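Long-range contacts in ABC transporter, solute-binding protein (Staphylococcus aureus, PDB 6LKH), which binds glucose 6-phosphate and probably serves as the extracellular solute-binding lipoprotein of an ABC importer: residues F95-T100 and K253-D258; T100-N105 and I112-Y117. All blocks are in the same frame, centred on the assembly; numbering follows the deposited sequence.

How the contacts relate
Strand 92-105 runs through the middle of this bilobal solute-binding protein and takes part in both contacts, which share T100 and lie about 22 Å apart, centre to centre. From the N terminus, its first half, F95-T100, must wait until K253-D258, beyond helix 240-250, to meet its partner in contact 1; that closes a loop of 152 residues holding many of the helices and strands of the fold. The second half, T100-N105, is met almost at once: six intervening residues, mostly helix 106-109, lead to I112-Y117. Contact 2 is therefore nested inside contact 1, a local packing of one strand end within a long-range closure.

Contact 1 (F95-T100 and K253-D258); sequences FLLMPT and KSIRKD. With G6P (6-O-phosphono-alpha-D-glucopyranose), chain E.
A single backbone hydrogen bond joins the two segments: L97 N donates to K253 O at 3.2 Å, nearly straight at 173°. The bond lies where strand 92-105 passes the short, weakly bonded strand at 253-254. The same carbonyl is touched by L96, whose CD2 lies 3.3 Å from K253 O.

Apolar packing does the rest. L97 and I255 cross at about a right angle, with L97 CD2 3.8 Å from I255 CD1. In I255, chi1 (-174°) puts CG2 between the backbone N and the carbonyl carbon, 3.2 Å from F95 O, and a bend at chi2 (61°) then brings CD1 to L97. Further along, the aliphatic part of K253 runs past the proline ring, K253 CD meeting P99 CD at 3.8 Å, while its amino group goes on to a salt bridge with E189.

Polar groups within K253-D258 shape the turn. S254 OG accepts from R256 N in an ST turn and is also hydrogen-bonded to Q243 OE1, on helix 240-250; R256 grips D258 side-on, NE to OD1 and NH2 to OD2, both in the guanidinium plane.

On the ligand side, M98 CB comes within 3.6 Å of O2 of the bound glucose 6-phosphate. Strand 213-221 pairs with F95-T100 and forms a classic bulge where F95 and L96 face D216; helix 240-250 packs on F95 and S254, and helix 189-198 touches M98 and P99.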
# COMPACT_ATOMS: atom_id res chain seq x y z
N PHE A 95 -14.64 13.67 -10.30
CA PHE A 95 -14.03 13.63 -8.98
C PHE A 95 -13.67 12.22 -8.52
O PHE A 95 -12.56 11.98 -8.04
CB PHE A 95 -14.96 14.30 -7.97
CG PHE A 95 -14.55 14.10 -6.53
CD1 PHE A 95 -13.32 14.53 -6.08
CD2 PHE A 95 -15.42 13.51 -5.63
CE1 PHE A 95 -12.95 14.35 -4.76
CE2 PHE A 95 -15.06 13.34 -4.31
CZ PHE A 95 -13.82 13.76 -3.87
N LEU A 96 -14.61 11.28 -8.66
CA LEU A 96 -14.39 9.91 -8.20
C LEU A 96 -15.07 8.92 -9.12
O LEU A 96 -16.02 9.26 -9.84
CB LEU A 96 -14.90 9.70 -6.77
CG LEU A 96 -14.02 10.15 -5.60
CD1 LEU A 96 -14.73 9.84 -4.30
CD2 LEU A 96 -12.67 9.47 -5.64
N LEU A 97 -14.58 7.69 -9.08
CA LEU A 97 -15.23 6.54 -9.69
C LEU A 97 -15.83 5.68 -8.59
O LEU A 97 -15.12 5.30 -7.65
CB LEU A 97 -14.24 5.72 -10.52
CG LEU A 97 -13.34 6.50 -11.47
CD1 LEU A 97 -12.30 5.57 -12.09
CD2 LEU A 97 -14.15 7.18 -12.56
N MET A 98 -17.11 5.37 -8.70
CA MET A 98 -17.84 4.66 -7.65
C MET A 98 -18.64 3.52 -8.27
O MET A 98 -19.67 3.78 -8.93
CB MET A 98 -18.77 5.60 -6.89
CG MET A 98 -19.47 4.94 -5.70
SD MET A 98 -18.35 4.58 -4.34
CE MET A 98 -18.07 6.25 -3.73
N PRO A 99 -18.22 2.27 -8.11
CA PRO A 99 -19.07 1.16 -8.54
C PRO A 99 -20.39 1.14 -7.78
O PRO A 99 -20.45 1.46 -6.59
CB PRO A 99 -18.22 -0.08 -8.23
CG PRO A 99 -16.82 0.41 -8.28
CD PRO A 99 -16.87 1.82 -7.75
N THR A 100 -21.46 0.79 -8.50
CA THR A 100 -22.71 0.38 -7.87
C THR A 100 -22.71 -1.13 -7.71
O THR A 100 -22.26 -1.86 -8.60
CB THR A 100 -23.92 0.81 -8.71
OG1 THR A 100 -23.87 0.17 -9.99
CG2 THR A 100 -23.93 2.32 -8.89
N LYS A 253 -11.76 4.97 -5.47
CA LYS A 253 -11.14 4.83 -6.78
C LYS A 253 -10.91 6.21 -7.37
O LYS A 253 -11.87 6.97 -7.59
CB LYS A 253 -12.02 3.97 -7.70
CG LYS A 253 -12.08 2.53 -7.25
CD LYS A 253 -13.04 1.72 -8.08
CE LYS A 253 -12.81 0.24 -7.87
NZ LYS A 253 -12.77 -0.11 -6.42
N SER A 254 -9.65 6.54 -7.61
CA SER A 254 -9.26 7.89 -8.00
C SER A 254 -9.56 8.15 -9.46
O SER A 254 -9.47 7.27 -10.32
CB SER A 254 -7.78 8.11 -7.73
OG SER A 254 -7.35 9.36 -8.26
N ILE A 255 -9.90 9.41 -9.75
CA ILE A 255 -10.16 9.84 -11.13
C ILE A 255 -8.88 10.12 -11.90
O ILE A 255 -8.94 10.25 -13.13
CB ILE A 255 -11.07 11.08 -11.11
CG1 ILE A 255 -11.50 11.48 -12.52
CG2 ILE A 255 -10.38 12.26 -10.42
CD1 ILE A 255 -12.29 10.42 -13.26
N ARG A 256 -7.74 10.20 -11.23
CA ARG A 256 -6.50 10.64 -11.86
C ARG A 256 -5.71 9.47 -12.43
O ARG A 256 -5.76 8.35 -11.93
CB ARG A 256 -5.64 11.39 -10.84
CG ARG A 256 -6.26 12.68 -10.34
CD ARG A 256 -5.36 13.37 -9.33
NE ARG A 256 -4.06 13.71 -9.91
CZ ARG A 256 -3.67 14.93 -10.28
NH1 ARG A 256 -4.46 15.98 -10.13
NH2 ARG A 256 -2.46 15.10 -10.79
N LYS A 257 -4.95 9.76 -13.50
CA LYS A 257 -4.04 8.76 -14.06
C LYS A 257 -2.96 8.39 -13.06
O LYS A 257 -2.65 7.21 -12.87
CB LYS A 257 -3.39 9.30 -15.34
CG LYS A 257 -4.31 9.76 -16.44
CD LYS A 257 -3.55 10.69 -17.38
CE LYS A 257 -3.69 10.30 -18.85
NZ LYS A 257 -2.81 11.14 -19.72
N ASP A 258 -2.36 9.39 -12.42
CA ASP A 258 -1.13 9.24 -11.66
C ASP A 258 -1.35 8.79 -10.22
O ASP A 258 -0.45 8.96 -9.38
CB ASP A 258 -0.34 10.55 -11.69
CG ASP A 258 -1.15 11.74 -11.19
OD1 ASP A 258 -2.26 11.53 -10.66
OD2 ASP A 258 -0.68 12.89 -11.35
C1 G6P E . -22.04 8.99 -4.47
C2 G6P E . -22.14 7.71 -5.34
C3 G6P E . -23.53 7.31 -5.63
C4 G6P E . -24.31 7.25 -4.39
C5 G6P E . -24.39 8.63 -3.76
C6 G6P E . -25.24 8.54 -2.53
O1 G6P E . -22.12 10.11 -5.29
O2 G6P E . -21.48 7.93 -6.60
O3 G6P E . -23.51 5.95 -6.26
O4 G6P E . -25.64 6.78 -4.71
O5 G6P E . -23.04 9.13 -3.40
O6 G6P E . -26.19 9.58 -2.61
P G6P E . -27.80 9.22 -2.99
O1P G6P E . -28.59 9.05 -1.70
O2P G6P E . -27.86 7.92 -3.81
O3P G6P E . -28.37 10.31 -3.80

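Contact 2 (T100-N105 and I112-Y117); sequences TVIVVN and IKIRGY
I102 and V104 pack against I114 and Y117 in a buried, apolar contact between a strand and a loop, in the solute-binding protein (PBP) fold. T100-N105 is the last part of strand 92-105, and I112-Y117 belongs to the loop that returns after helix 106-109. The touching parts run 143° apart, roughly antiparallel, yet the backbones stay too distant to pair: the nearest CA atoms, those of I102 and G116, are 7.5 Å from each other. V101 to V104 instead take their backbone bonds from strands 184-188 and 202-205, and the loop lies across the side chains of I102 and V104.

V104 and I114 reach toward each other tip to tip, V104 CG2 standing 3.7 Å from I114 CG2. The same I114 methyl also meets I102 CG2 at 4.1 Å, the two isoleucine side chains crossing obliquely. Because I102 holds CG1 beside its backbone N (chi1 -58°) and extends from there (chi2 170°), its CD1 is carried to the G116 backbone and the tyrosine ring, while CG2 stays on I114.

The Y117 side chain lies against helix 138-151, where its OH is hydrogen-bonded to H143 ND1, while its backbone N binds E209 OE1; these bonds hold both ends of the residue. At the far end of the strand, N105 is the N-cap of the helix that follows, its OD1 accepting from L108 N. The terminal methyl of I102 is lodged at the turn into Y117, with CD1 3.7 Å from G116 C and 4.1 Å from Y117 CD1.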
# COMPACT_ATOMS: atom_id res chain seq x y z
N THR A 100 -21.46 0.79 -8.50
CA THR A 100 -22.71 0.38 -7.87
C THR A 100 -22.71 -1.13 -7.71
O THR A 100 -22.26 -1.86 -8.60
CB THR A 100 -23.92 0.81 -8.71
OG1 THR A 100 -23.87 0.17 -9.99
CG2 THR A 100 -23.93 2.32 -8.89
N VAL A 101 -23.20 -1.60 -6.57
CA VAL A 101 -23.04 -3.00 -6.19
C VAL A 101 -24.35 -3.55 -5.65
O VAL A 101 -25.27 -2.81 -5.29
CB VAL A 101 -21.92 -3.18 -5.14
CG1 VAL A 101 -20.60 -2.67 -5.69
CG2 VAL A 101 -22.27 -2.45 -3.85
N ILE A 102 -24.42 -4.88 -5.62
CA ILE A 102 -25.42 -5.60 -4.85
C ILE A 102 -24.76 -6.04 -3.55
O ILE A 102 -23.66 -6.62 -3.56
CB ILE A 102 -25.95 -6.82 -5.62
CG1 ILE A 102 -26.56 -6.38 -6.95
CG2 ILE A 102 -26.98 -7.58 -4.78
CD1 ILE A 102 -26.89 -7.52 -7.89
N VAL A 103 -25.41 -5.76 -2.43
CA VAL A 103 -24.91 -6.15 -1.12
C VAL A 103 -25.77 -7.31 -0.63
O VAL A 103 -27.01 -7.24 -0.70
CB VAL A 103 -24.93 -4.98 -0.12
CG1 VAL A 103 -23.93 -3.91 -0.56
CG2 VAL A 103 -26.32 -4.40 0.01
N VAL A 104 -25.12 -8.37 -0.17
CA VAL A 104 -25.80 -9.60 0.23
C VAL A 104 -25.47 -9.87 1.69
O VAL A 104 -24.30 -9.76 2.10
CB VAL A 104 -25.39 -10.78 -0.65
CG1 VAL A 104 -26.02 -12.08 -0.17
CG2 VAL A 104 -25.79 -10.51 -2.09
N ASN A 105 -26.49 -10.21 2.47
CA ASN A 105 -26.30 -10.63 3.86
C ASN A 105 -25.88 -12.09 3.86
O ASN A 105 -26.68 -12.98 3.55
CB ASN A 105 -27.58 -10.42 4.65
CG ASN A 105 -27.40 -10.67 6.13
OD1 ASN A 105 -26.87 -11.71 6.54
ND2 ASN A 105 -27.84 -9.73 6.95
N ILE A 112 -28.48 -19.59 -1.54
CA ILE A 112 -29.03 -18.87 -2.63
C ILE A 112 -27.95 -18.22 -3.40
O ILE A 112 -26.99 -17.83 -2.87
CB ILE A 112 -30.02 -17.86 -2.15
CG1 ILE A 112 -31.12 -18.57 -1.51
CG2 ILE A 112 -30.58 -17.05 -3.24
CD1 ILE A 112 -31.88 -17.64 -0.67
N LYS A 113 -28.13 -18.15 -4.68
CA LYS A 113 -27.16 -17.57 -5.55
C LYS A 113 -27.47 -16.16 -5.93
O LYS A 113 -28.50 -15.89 -6.47
CB LYS A 113 -27.09 -18.41 -6.77
CG LYS A 113 -26.28 -19.64 -6.59
CD LYS A 113 -25.28 -19.81 -7.70
CE LYS A 113 -24.19 -20.79 -7.36
NZ LYS A 113 -24.60 -22.07 -7.99
N ILE A 114 -26.55 -15.27 -5.67
CA ILE A 114 -26.70 -13.92 -6.06
C ILE A 114 -25.48 -13.46 -6.69
O ILE A 114 -24.51 -13.23 -6.09
CB ILE A 114 -27.06 -13.04 -4.91
CG1 ILE A 114 -28.40 -13.45 -4.40
CG2 ILE A 114 -27.17 -11.62 -5.34
CD1 ILE A 114 -28.63 -13.05 -3.02
N ARG A 115 -25.54 -13.34 -8.01
CA ARG A 115 -24.41 -12.88 -8.80
C ARG A 115 -24.83 -11.77 -9.75
O ARG A 115 -24.02 -11.31 -10.56
CB ARG A 115 -23.80 -14.05 -9.59
CG ARG A 115 -23.84 -15.38 -8.85
CD ARG A 115 -23.74 -16.55 -9.82
NE ARG A 115 -25.05 -17.04 -10.23
CZ ARG A 115 -25.24 -18.13 -10.96
NH1 ARG A 115 -26.47 -18.50 -11.28
NH2 ARG A 115 -24.21 -18.86 -11.36
N GLY A 116 -26.08 -11.35 -9.66
CA GLY A 116 -26.58 -10.30 -10.53
C GLY A 116 -28.04 -9.95 -10.36
O GLY A 116 -28.72 -10.42 -9.44
N TYR A 117 -28.52 -9.11 -11.27
CA TYR A 117 -29.85 -8.64 -11.26
C TYR A 117 -30.74 -9.82 -11.54
O TYR A 117 -31.77 -9.95 -10.93
CB TYR A 117 -30.01 -7.48 -12.22
CG TYR A 117 -29.19 -6.29 -11.86
CD1 TYR A 117 -29.30 -5.68 -10.64
CD2 TYR A 117 -28.31 -5.77 -12.75
CE1 TYR A 117 -28.56 -4.58 -10.33
CE2 TYR A 117 -27.56 -4.67 -12.44
CZ TYR A 117 -27.68 -4.08 -11.23
OH TYR A 117 -26.91 -2.98 -10.94